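Local coordinates for protein lectin (Pleurotus ostreatus, PDB 6T0Q) that is a calcium-binding lectin that probably recognises galactose and N-acetylgalactosamine on glycans through modules resembling carbohydrate-binding modules, at residues T52-K57 and W149-A154; T81-G86 and E158-P163. One frame throughout, in Å; residues are numbered along the deposited sequence.

Contact 1. Residues T52-K57 and W149-A154; sequences TRPFRK and WKTLRA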
ATOM      1  N   THR A  52     -26.560  10.489 -33.814  1.00 27.55           N
ATOM      2  CA  THR A  52     -25.422  10.513 -32.905  1.00 25.65           C
ATOM      3  C   THR A  52     -24.236  11.111 -33.652  1.00 24.82           C
ATOM      4  O   THR A  52     -24.009  10.791 -34.824  1.00 23.97           O
ATOM      5  CB  THR A  52     -25.099   9.097 -32.402  1.00 32.41           C
ATOM      6  OG1 THR A  52     -26.265   8.549 -31.773  1.00 28.28           O
ATOM      7  CG2 THR A  52     -23.945   9.120 -31.399  1.00 29.68           C
ATOM      8  N   ARG A  53     -23.487  11.994 -32.989  1.00 23.73           N
ATOM      9  CA  ARG A  53     -22.419  12.725 -33.671  1.00 21.14           C
ATOM     10  C   ARG A  53     -21.172  12.808 -32.799  1.00 23.50           C
ATOM     11  O   ARG A  53     -21.288  12.967 -31.574  1.00 24.70           O
ATOM     12  CB  ARG A  53     -22.896  14.147 -34.039  1.00 19.59           C
ATOM     13  CG  ARG A  53     -24.051  14.167 -35.055  1.00 20.35           C
ATOM     14  CD  ARG A  53     -23.566  13.619 -36.398  1.00 23.48           C
ATOM     15  NE  ARG A  53     -24.557  13.732 -37.473  1.00 23.46           N
ATOM     16  CZ  ARG A  53     -25.219  12.698 -37.988  1.00 27.52           C
ATOM     17  NH1 ARG A  53     -25.014  11.473 -37.519  1.00 23.22           N
ATOM     18  NH2 ARG A  53     -26.086  12.891 -38.972  1.00 25.49           N
ATOM     19  N   PRO A  54     -19.979  12.699 -33.391  1.00 24.75           N
ATOM     20  CA  PRO A  54     -18.737  12.792 -32.617  1.00 24.42           C
ATOM     21  C   PRO A  54     -18.204  14.211 -32.500  1.00 27.50           C
ATOM     22  O   PRO A  54     -18.371  15.044 -33.392  1.00 24.80           O
ATOM     23  CB  PRO A  54     -17.759  11.944 -33.442  1.00 19.43           C
ATOM     24  CG  PRO A  54     -18.178  12.228 -34.858  1.00 20.88           C
ATOM     25  CD  PRO A  54     -19.712  12.382 -34.810  1.00 24.78           C
ATOM     26  N   PHE A  55     -17.523  14.460 -31.381  1.00 22.15           N
ATOM     27  CA  PHE A  55     -16.851  15.731 -31.118  1.00 24.42           C
ATOM     28  C   PHE A  55     -15.522  15.438 -30.439  1.00 24.20           C
ATOM     29  O   PHE A  55     -15.473  14.636 -29.503  1.00 28.24           O
ATOM     30  CB  PHE A  55     -17.730  16.648 -30.247  1.00 21.18           C
ATOM     31  CG  PHE A  55     -19.074  16.921 -30.863  1.00 20.32           C
ATOM     32  CD1 PHE A  55     -19.235  17.967 -31.766  1.00 20.83           C
ATOM     33  CD2 PHE A  55     -20.149  16.090 -30.602  1.00 20.09           C
ATOM     34  CE1 PHE A  55     -20.463  18.198 -32.382  1.00 21.64           C
ATOM     35  CE2 PHE A  55     -21.393  16.316 -31.197  1.00 23.22           C
ATOM     36  CZ  PHE A  55     -21.547  17.367 -32.100  1.00 20.60           C
ATOM     37  N   ARG A  56     -14.453  16.082 -30.916  1.00 21.90           N
ATOM     38  CA  ARG A  56     -13.091  15.795 -30.478  1.00 27.87           C
ATOM     39  C   ARG A  56     -12.303  17.085 -30.356  1.00 27.67           C
ATOM     40  O   ARG A  56     -12.448  17.992 -31.179  1.00 23.42           O
ATOM     41  CB  ARG A  56     -12.317  14.918 -31.473  1.00 30.27           C
ATOM     42  CG  ARG A  56     -12.504  13.445 -31.364  1.00 37.08           C
ATOM     43  CD  ARG A  56     -11.762  12.773 -32.522  1.00 28.84           C
ATOM     44  NE  ARG A  56     -10.340  13.128 -32.586  1.00 27.33           N
ATOM     45  CZ  ARG A  56      -9.346  12.254 -32.424  1.00 30.83           C
ATOM     46  NH1 ARG A  56      -9.621  10.982 -32.175  1.00 24.95           N
ATOM     47  NH2 ARG A  56      -8.076  12.649 -32.512  1.00 28.02           N
ATOM     48  N   LYS A  57     -11.402  17.119 -29.376  1.00 23.02           N
ATOM     49  CA  LYS A  57     -10.464  18.231 -29.262  1.00 25.99           C
ATOM     50  C   LYS A  57      -9.207  17.745 -28.552  1.00 24.80           C
ATOM     51  O   LYS A  57      -9.294  17.205 -27.445  1.00 23.19           O
ATOM     52  CB  LYS A  57     -11.118  19.378 -28.515  1.00 33.61           C
ATOM     53  CG  LYS A  57     -10.188  20.445 -28.038  1.00 42.11           C
ATOM     54  CD  LYS A  57      -9.933  21.496 -29.073  1.00 37.54           C
ATOM     55  CE  LYS A  57      -9.371  22.727 -28.380  1.00 42.15           C
ATOM     56  NZ  LYS A  57      -8.881  23.733 -29.334  1.00 38.36           N
ATOM     57  N   TRP A 149     -13.438  22.646 -31.751  1.00 21.78           N
ATOM     58  CA  TRP A 149     -13.602  21.202 -31.716  1.00 20.70           C
ATOM     59  C   TRP A 149     -13.897  20.682 -33.120  1.00 22.69           C
ATOM     60  O   TRP A 149     -14.428  21.402 -33.967  1.00 24.07           O
ATOM     61  CB  TRP A 149     -14.732  20.823 -30.751  1.00 19.54           C
ATOM     62  CG  TRP A 149     -14.345  20.998 -29.299  1.00 22.13           C
ATOM     63  CD1 TRP A 149     -13.820  22.117 -28.713  1.00 23.31           C
ATOM     64  CD2 TRP A 149     -14.443  20.011 -28.260  1.00 20.73           C
ATOM     65  NE1 TRP A 149     -13.586  21.888 -27.375  1.00 21.22           N
ATOM     66  CE2 TRP A 149     -13.958  20.603 -27.072  1.00 20.96           C
ATOM     67  CE3 TRP A 149     -14.873  18.677 -28.226  1.00 21.15           C
ATOM     68  CZ2 TRP A 149     -13.906  19.913 -25.857  1.00 20.57           C
ATOM     69  CZ3 TRP A 149     -14.820  17.987 -27.012  1.00 23.23           C
ATOM     70  CH2 TRP A 149     -14.348  18.610 -25.846  1.00 21.49           C
ATOM     71  N   LYS A 150     -13.530  19.425 -33.370  1.00 18.37           N
ATOM     72  CA  LYS A 150     -13.827  18.770 -34.636  1.00 24.25           C
ATOM     73  C   LYS A 150     -15.053  17.874 -34.493  1.00 27.16           C
ATOM     74  O   LYS A 150     -15.328  17.336 -33.419  1.00 22.82           O
ATOM     75  CB  LYS A 150     -12.629  17.941 -35.119  1.00 22.26           C
ATOM     76  CG  LYS A 150     -11.401  18.779 -35.524  1.00 25.35           C
ATOM     77  CD  LYS A 150     -11.799  19.925 -36.450  1.00 29.43           C
ATOM     78  CE  LYS A 150     -10.582  20.519 -37.191  1.00 37.51           C
ATOM     79  NZ  LYS A 150      -9.949  19.559 -38.155  1.00 33.55           N
ATOM     80  N   THR A 151     -15.788  17.715 -35.592  1.00 23.56           N
ATOM     81  CA  THR A 151     -16.963  16.856 -35.609  1.00 21.48           C
ATOM     82  C   THR A 151     -17.060  16.174 -36.970  1.00 26.87           C
ATOM     83  O   THR A 151     -16.193  16.343 -37.835  1.00 27.99           O
ATOM     84  CB  THR A 151     -18.237  17.657 -35.292  1.00 23.21           C
ATOM     85  OG1 THR A 151     -19.342  16.761 -35.122  1.00 23.54           O
ATOM     86  CG2 THR A 151     -18.564  18.622 -36.413  1.00 23.03           C
ATOM     87  N   LEU A 152     -18.123  15.389 -37.154  1.00 24.87           N
ATOM     88  CA  LEU A 152     -18.465  14.828 -38.457  1.00 30.77           C
ATOM     89  C   LEU A 152     -19.971  14.892 -38.644  1.00 30.73           C
ATOM     90  O   LEU A 152     -20.728  14.793 -37.680  1.00 26.75           O
ATOM     91  CB  LEU A 152     -18.024  13.362 -38.610  1.00 29.06           C
ATOM     92  CG  LEU A 152     -16.550  12.975 -38.678  1.00 31.15           C
ATOM     93  CD1 LEU A 152     -16.458  11.458 -38.728  1.00 30.06           C
ATOM     94  CD2 LEU A 152     -15.873  13.588 -39.889  1.00 31.12           C
ATOM     95  N   ARG A 153     -20.402  15.039 -39.893  1.00 26.95           N
ATOM     96  CA  ARG A 153     -21.824  14.946 -40.219  1.00 27.71           C
ATOM     97  C   ARG A 153     -22.236  13.501 -40.455  1.00 29.83           C
ATOM     98  O   ARG A 153     -22.823  13.168 -41.482  1.00 32.99           O
ATOM     99  CB  ARG A 153     -22.147  15.797 -41.443  1.00 28.85           C
ATOM    100  CG  ARG A 153     -21.849  17.267 -41.289  1.00 29.70           C
ATOM    101  CD  ARG A 153     -22.380  18.049 -42.486  1.00 30.69           C
ATOM    102  NE  ARG A 153     -22.203  19.484 -42.316  1.00 34.42           N
ATOM    103  CZ  ARG A 153     -23.069  20.394 -42.749  1.00 37.55           C
ATOM    104  NH1 ARG A 153     -24.177  20.018 -43.373  1.00 37.31           N
ATOM    105  NH2 ARG A 153     -22.826  21.680 -42.556  1.00 36.81           N
ATOM    106  N   ALA A 154     -21.927  12.633 -39.498  1.00 27.39           N
ATOM    107  CA  ALA A 154     -22.148  11.200 -39.634  1.00 28.08           C
ATOM    108  C   ALA A 154     -21.993  10.580 -38.255  1.00 31.10           C
ATOM    109  O   ALA A 154     -21.477  11.213 -37.329  1.00 30.84           O
ATOM    110  CB  ALA A 154     -21.170  10.577 -40.643  1.00 34.89           C
TER

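Contact 2. Residues T81-G86 and E158-P163; sequences TFYVNG and ENFQLP. With NAG (2-acetamido-2-deoxy-beta-D-glucopyranose), chain E.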
ATOM      1  N   THR A  81     -21.830  10.764 -24.168  1.00 21.37           N
ATOM      2  CA  THR A  81     -20.806   9.909 -23.579  1.00 22.07           C
ATOM      3  C   THR A  81     -19.479  10.647 -23.665  1.00 23.53           C
ATOM      4  O   THR A  81     -19.110  11.123 -24.740  1.00 23.06           O
ATOM      5  CB  THR A  81     -20.707   8.565 -24.316  1.00 25.47           C
ATOM      6  OG1 THR A  81     -22.008   7.975 -24.379  1.00 25.48           O
ATOM      7  CG2 THR A  81     -19.758   7.616 -23.582  1.00 23.29           C
ATOM      8  N   PHE A  82     -18.763  10.731 -22.547  1.00 25.39           N
ATOM      9  CA  PHE A  82     -17.558  11.545 -22.437  1.00 23.65           C
ATOM     10  C   PHE A  82     -16.333  10.641 -22.327  1.00 25.52           C
ATOM     11  O   PHE A  82     -16.293   9.754 -21.464  1.00 24.59           O
ATOM     12  CB  PHE A  82     -17.645  12.457 -21.208  1.00 23.79           C
ATOM     13  CG  PHE A  82     -16.771  13.678 -21.282  1.00 25.58           C
ATOM     14  CD1 PHE A  82     -15.393  13.579 -21.149  1.00 28.44           C
ATOM     15  CD2 PHE A  82     -17.336  14.941 -21.456  1.00 23.87           C
ATOM     16  CE1 PHE A  82     -14.587  14.722 -21.213  1.00 30.13           C
ATOM     17  CE2 PHE A  82     -16.541  16.082 -21.519  1.00 22.72           C
ATOM     18  CZ  PHE A  82     -15.171  15.977 -21.402  1.00 23.23           C
ATOM     19  N   TYR A  83     -15.332  10.886 -23.178  1.00 21.90           N
ATOM     20  CA  TYR A  83     -14.099  10.105 -23.207  1.00 23.74           C
ATOM     21  C   TYR A  83     -12.890  11.002 -22.966  1.00 26.27           C
ATOM     22  O   TYR A  83     -12.845  12.141 -23.443  1.00 21.90           O
ATOM     23  CB  TYR A  83     -13.904   9.409 -24.549  1.00 22.30           C
ATOM     24  CG  TYR A  83     -15.001   8.454 -24.956  1.00 25.24           C
ATOM     25  CD1 TYR A  83     -16.102   8.900 -25.678  1.00 25.95           C
ATOM     26  CD2 TYR A  83     -14.911   7.101 -24.659  1.00 25.65           C
ATOM     27  CE1 TYR A  83     -17.096   8.031 -26.074  1.00 27.03           C
ATOM     28  CE2 TYR A  83     -15.904   6.216 -25.057  1.00 31.42           C
ATOM     29  CZ  TYR A  83     -16.988   6.692 -25.767  1.00 31.34           C
ATOM     30  OH  TYR A  83     -17.979   5.835 -26.162  1.00 37.62           O
ATOM     31  N   VAL A  84     -11.888  10.473 -22.265  1.00 21.27           N
ATOM     32  CA  VAL A  84     -10.630  11.187 -22.078  1.00 19.81           C
ATOM     33  C   VAL A  84      -9.485  10.246 -22.428  1.00 25.29           C
ATOM     34  O   VAL A  84      -9.324   9.194 -21.795  1.00 24.55           O
ATOM     35  CB  VAL A  84     -10.479  11.734 -20.651  1.00 19.92           C
ATOM     36  CG1 VAL A  84      -9.130  12.443 -20.507  1.00 25.09           C
ATOM     37  CG2 VAL A  84     -11.633  12.719 -20.340  1.00 21.78           C
ATOM     38  N   ASN A  85      -8.705  10.617 -23.445  1.00 24.52           N
ATOM     39  CA  ASN A  85      -7.585   9.806 -23.922  1.00 28.57           C
ATOM     40  C   ASN A  85      -8.030   8.376 -24.208  1.00 32.43           C
ATOM     41  O   ASN A  85      -7.341   7.410 -23.881  1.00 28.99           O
ATOM     42  CB  ASN A  85      -6.426   9.840 -22.926  1.00 26.12           C
ATOM     43  CG  ASN A  85      -5.831  11.220 -22.802  1.00 24.36           C
ATOM     44  OD1 ASN A  85      -5.637  11.901 -23.813  1.00 22.98           O
ATOM     45  ND2 ASN A  85      -5.570  11.662 -21.570  1.00 20.80           N
ATOM     46  N   GLY A  86      -9.217   8.244 -24.803  1.00 27.65           N
ATOM     47  CA  GLY A  86      -9.745   6.965 -25.221  1.00 29.83           C
ATOM     48  C   GLY A  86     -10.491   6.190 -24.159  1.00 29.43           C
ATOM     49  O   GLY A  86     -11.013   5.112 -24.460  1.00 32.52           O
ATOM     50  N   GLU A 158     -15.878   4.032 -35.782  1.00 47.03           N
ATOM     51  CA  GLU A 158     -15.255   3.119 -34.838  1.00 48.64           C
ATOM     52  C   GLU A 158     -14.001   3.754 -34.259  1.00 36.71           C
ATOM     53  O   GLU A 158     -13.181   4.306 -34.996  1.00 40.03           O
ATOM     54  CB  GLU A 158     -14.900   1.805 -35.535  1.00 60.96           C
ATOM     55  CG  GLU A 158     -15.359   0.583 -34.781  1.00 73.48           C
ATOM     56  CD  GLU A 158     -16.861   0.561 -34.596  1.00 86.45           C
ATOM     57  OE1 GLU A 158     -17.581   0.923 -35.553  1.00 90.65           O
ATOM     58  OE2 GLU A 158     -17.322   0.197 -33.493  1.00 91.14           O
ATOM     59  N   ASN A 159     -13.878   3.710 -32.931  1.00 37.06           N
ATOM     60  CA  ASN A 159     -12.689   4.207 -32.237  1.00 38.18           C
ATOM     61  C   ASN A 159     -12.455   5.700 -32.471  1.00 33.26           C
ATOM     62  O   ASN A 159     -11.317   6.170 -32.411  1.00 34.34           O
ATOM     63  CB  ASN A 159     -11.438   3.417 -32.645  1.00 48.95           C
ATOM     64  CG  ASN A 159     -11.519   1.952 -32.264  1.00 48.50           C
ATOM     65  OD1 ASN A 159     -12.215   1.581 -31.320  1.00 50.11           O
ATOM     66  ND2 ASN A 159     -10.797   1.111 -32.996  1.00 48.78           N
ATOM     67  N   PHE A 160     -13.514   6.474 -32.735  1.00 31.74           N
ATOM     68  CA  PHE A 160     -13.312   7.909 -32.945  1.00 32.93           C
ATOM     69  C   PHE A 160     -12.673   8.576 -31.731  1.00 26.09           C
ATOM     70  O   PHE A 160     -11.970   9.581 -31.876  1.00 31.42           O
ATOM     71  CB  PHE A 160     -14.636   8.598 -33.272  1.00 30.49           C
ATOM     72  CG  PHE A 160     -15.410   9.012 -32.055  1.00 29.58           C
ATOM     73  CD1 PHE A 160     -16.201   8.097 -31.373  1.00 33.16           C
ATOM     74  CD2 PHE A 160     -15.340  10.318 -31.582  1.00 29.94           C
ATOM     75  CE1 PHE A 160     -16.918   8.477 -30.247  1.00 35.64           C
ATOM     76  CE2 PHE A 160     -16.054  10.705 -30.449  1.00 28.61           C
ATOM     77  CZ  PHE A 160     -16.843   9.785 -29.787  1.00 30.01           C
ATOM     78  N   GLN A 161     -12.894   8.026 -30.534  1.00 25.83           N
ATOM     79  CA  GLN A 161     -12.395   8.619 -29.300  1.00 29.79           C
ATOM     80  C   GLN A 161     -10.938   8.286 -29.033  1.00 33.78           C
ATOM     81  O   GLN A 161     -10.375   8.784 -28.051  1.00 30.34           O
ATOM     82  CB  GLN A 161     -13.244   8.163 -28.105  1.00 27.96           C
ATOM     83  CG  GLN A 161     -12.994   6.725 -27.647  1.00 29.63           C
ATOM     84  CD  GLN A 161     -13.774   5.698 -28.451  1.00 36.94           C
ATOM     85  OE1 GLN A 161     -14.200   5.960 -29.570  1.00 36.78           O
ATOM     86  NE2 GLN A 161     -13.969   4.519 -27.871  1.00 38.87           N
ATOM     87  N   LEU A 162     -10.309   7.457 -29.880  1.00 31.70           N
ATOM     88  CA  LEU A 162      -8.932   7.061 -29.616  1.00 33.69           C
ATOM     89  C   LEU A 162      -7.962   8.072 -30.214  1.00 36.53           C
ATOM     90  O   LEU A 162      -8.226   8.628 -31.287  1.00 33.45           O
ATOM     91  CB  LEU A 162      -8.636   5.669 -30.188  1.00 31.50           C
ATOM     92  CG  LEU A 162      -9.459   4.525 -29.592  1.00 35.16           C
ATOM     93  CD1 LEU A 162      -8.936   3.168 -30.073  1.00 41.99           C
ATOM     94  CD2 LEU A 162      -9.476   4.586 -28.073  1.00 35.53           C
ATOM     95  N   PRO A 163      -6.858   8.323 -29.510  1.00 39.32           N
ATOM     96  CA  PRO A 163      -5.803   9.176 -30.077  1.00 39.45           C
ATOM     97  C   PRO A 163      -5.283   8.692 -31.419  1.00 44.77           C
ATOM     98  O   PRO A 163      -4.770   9.505 -32.195  1.00 46.22           O
ATOM     99  CB  PRO A 163      -4.705   9.138 -29.003  1.00 39.42           C
ATOM    100  CG  PRO A 163      -5.070   7.992 -28.102  1.00 48.22           C
ATOM    101  CD  PRO A 163      -6.561   7.918 -28.129  1.00 38.27           C
TER
HETATM  102  C1  NAG E 402      -1.935  16.437 -29.591  1.00 35.61           C
HETATM  103  C2  NAG E 402      -1.556  15.137 -30.300  1.00 36.89           C
HETATM  104  C3  NAG E 402      -0.119  14.730 -29.955  1.00 37.26           C
HETATM  105  C4  NAG E 402       0.860  15.867 -30.231  1.00 44.68           C
HETATM  106  C5  NAG E 402       0.376  17.134 -29.521  1.00 43.33           C
HETATM  107  C6  NAG E 402       1.220  18.350 -29.823  1.00 42.78           C
HETATM  108  C7  NAG E 402      -3.452  13.662 -30.785  1.00 41.52           C
HETATM  109  C8  NAG E 402      -4.335  12.559 -30.274  1.00 34.81           C
HETATM  110  N2  NAG E 402      -2.486  14.072 -29.958  1.00 33.32           N
HETATM  111  O3  NAG E 402       0.215  13.584 -30.727  1.00 36.56           O
HETATM  112  O5  NAG E 402      -0.974  17.457 -29.911  1.00 36.60           O
HETATM  113  O6  NAG E 402       0.900  18.887 -31.099  1.00 46.01           O
HETATM  114  O7  NAG E 402      -3.615  14.166 -31.890  1.00 49.19           O
HETATM  115  O   HOH W   1     -10.776  10.435 -25.791  1.00 22.63           O
HETATM  116  O   HOH W   2     -13.081   3.666 -25.453  1.00 47.48           O

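Contact 1. Residues T52-K57 and W149-A154
Lys57 lays its CB over the indole of Trp149, 3.4 Å from the centroid of the five-membered ring and close to the ring normal, a CH-pi contact in which the two side chains cross at about a right angle. With CG anti to the backbone N (chi1 166°), the lysine chain starts across the NE1 side of the indole, and its NZ is hydrogen-bonded to Ser148 OG. The six-membered ring reaches the other way, CE3 lying 4.0 Å from Phe55 CB, while NE1 is bonded to Val144 O. Phe55 and Thr151 lie side by side and point the same way, the hydroxyl sitting over one face of the phenyl ring with OG1 3.3 Å from CE1. That same OG1, anti to its backbone N (chi1 -172°), donates a short 2.6 Å bond to Pro54 O, nearly along the C=O axis. The backbones run antiparallel: Arg56 and Lys150 form a hydrogen-bonded pair, Arg56 N to Lys150 O (2.9 Å) and Lys150 N to Arg56 O (2.8 Å). The short, weakly bonded strand 150-151 is the outer strand, within this chain, of a beta-sandwich sheet, beside strand 51-60. Further on, the Arg153-Ala154 peptide lies over one face of the Arg53 guanidinium, offset toward its rim, while NH1 bonds to Thr52 O and NH2 makes a salt bridge to Glu40.

Contact 2. Residues T81-G86 and E158-P163
Tyr83 and Gln161 make the main apolar contact, the aliphatic part of the glutamine lying over one face of the tyrosine ring. Gln161 CG stands 3.9 Å from the ring centroid in a CH-pi contact, displaced toward CD2, and CB comes within 3.6 Å of Tyr83 CG. The amide plane is inclined 35° to the ring, with NE2 near CE2. Phe160 meets the same tyrosine less closely: CZ lies 4.1 Å from Tyr83 CE1, the two ring planes nearly perpendicular. Gly86 CA, at a residue of positive phi, packs 3.7 Å from Leu162 CD2.

Polar links between the segments run through water. One water accepts from Gly86 N and donates to Gln161 O, 2.8 Å away; another donates to Gly86 O and accepts from Gln161 NE2, so backbone and side chain of one glutamine are both tied to one glycine. Gly86 CA also makes a CA-H...O contact with Gln161 O.

The type I turn from Asn159 to Leu162 belongs to the loop between strands 150-151 and 174-178. It lies against the end of strand 79-84, which pairs with strands 87-94 and 109-118, and Gln161 also touches Ala113 of the latter.

How the contacts relate
Contacts 1 and 2 have centres 11 Å apart and join through Arg56, which belongs to strand 51-60. Its NH1 lies 2.8 Å from Phe160 O and 2.9 Å from Leu162 O, probable hydrogen bonds to two carbonyls of segment 158-163, while NE forms a salt bridge with Asp167. Beside this grip, Pro54 CB packs 3.5 Å from Phe160 CD2. The chain leaving the edge strand of contact 1 thus folds back over the sheet to reach strand 79-84. An N-acetylglucosamine borders both contacts: Pro163 O comes 3.6 Å from its C8, and the Arg56 side chain is about 4 Å away. The nearer calcium ion is about 11 Å from the side chain of Thr52.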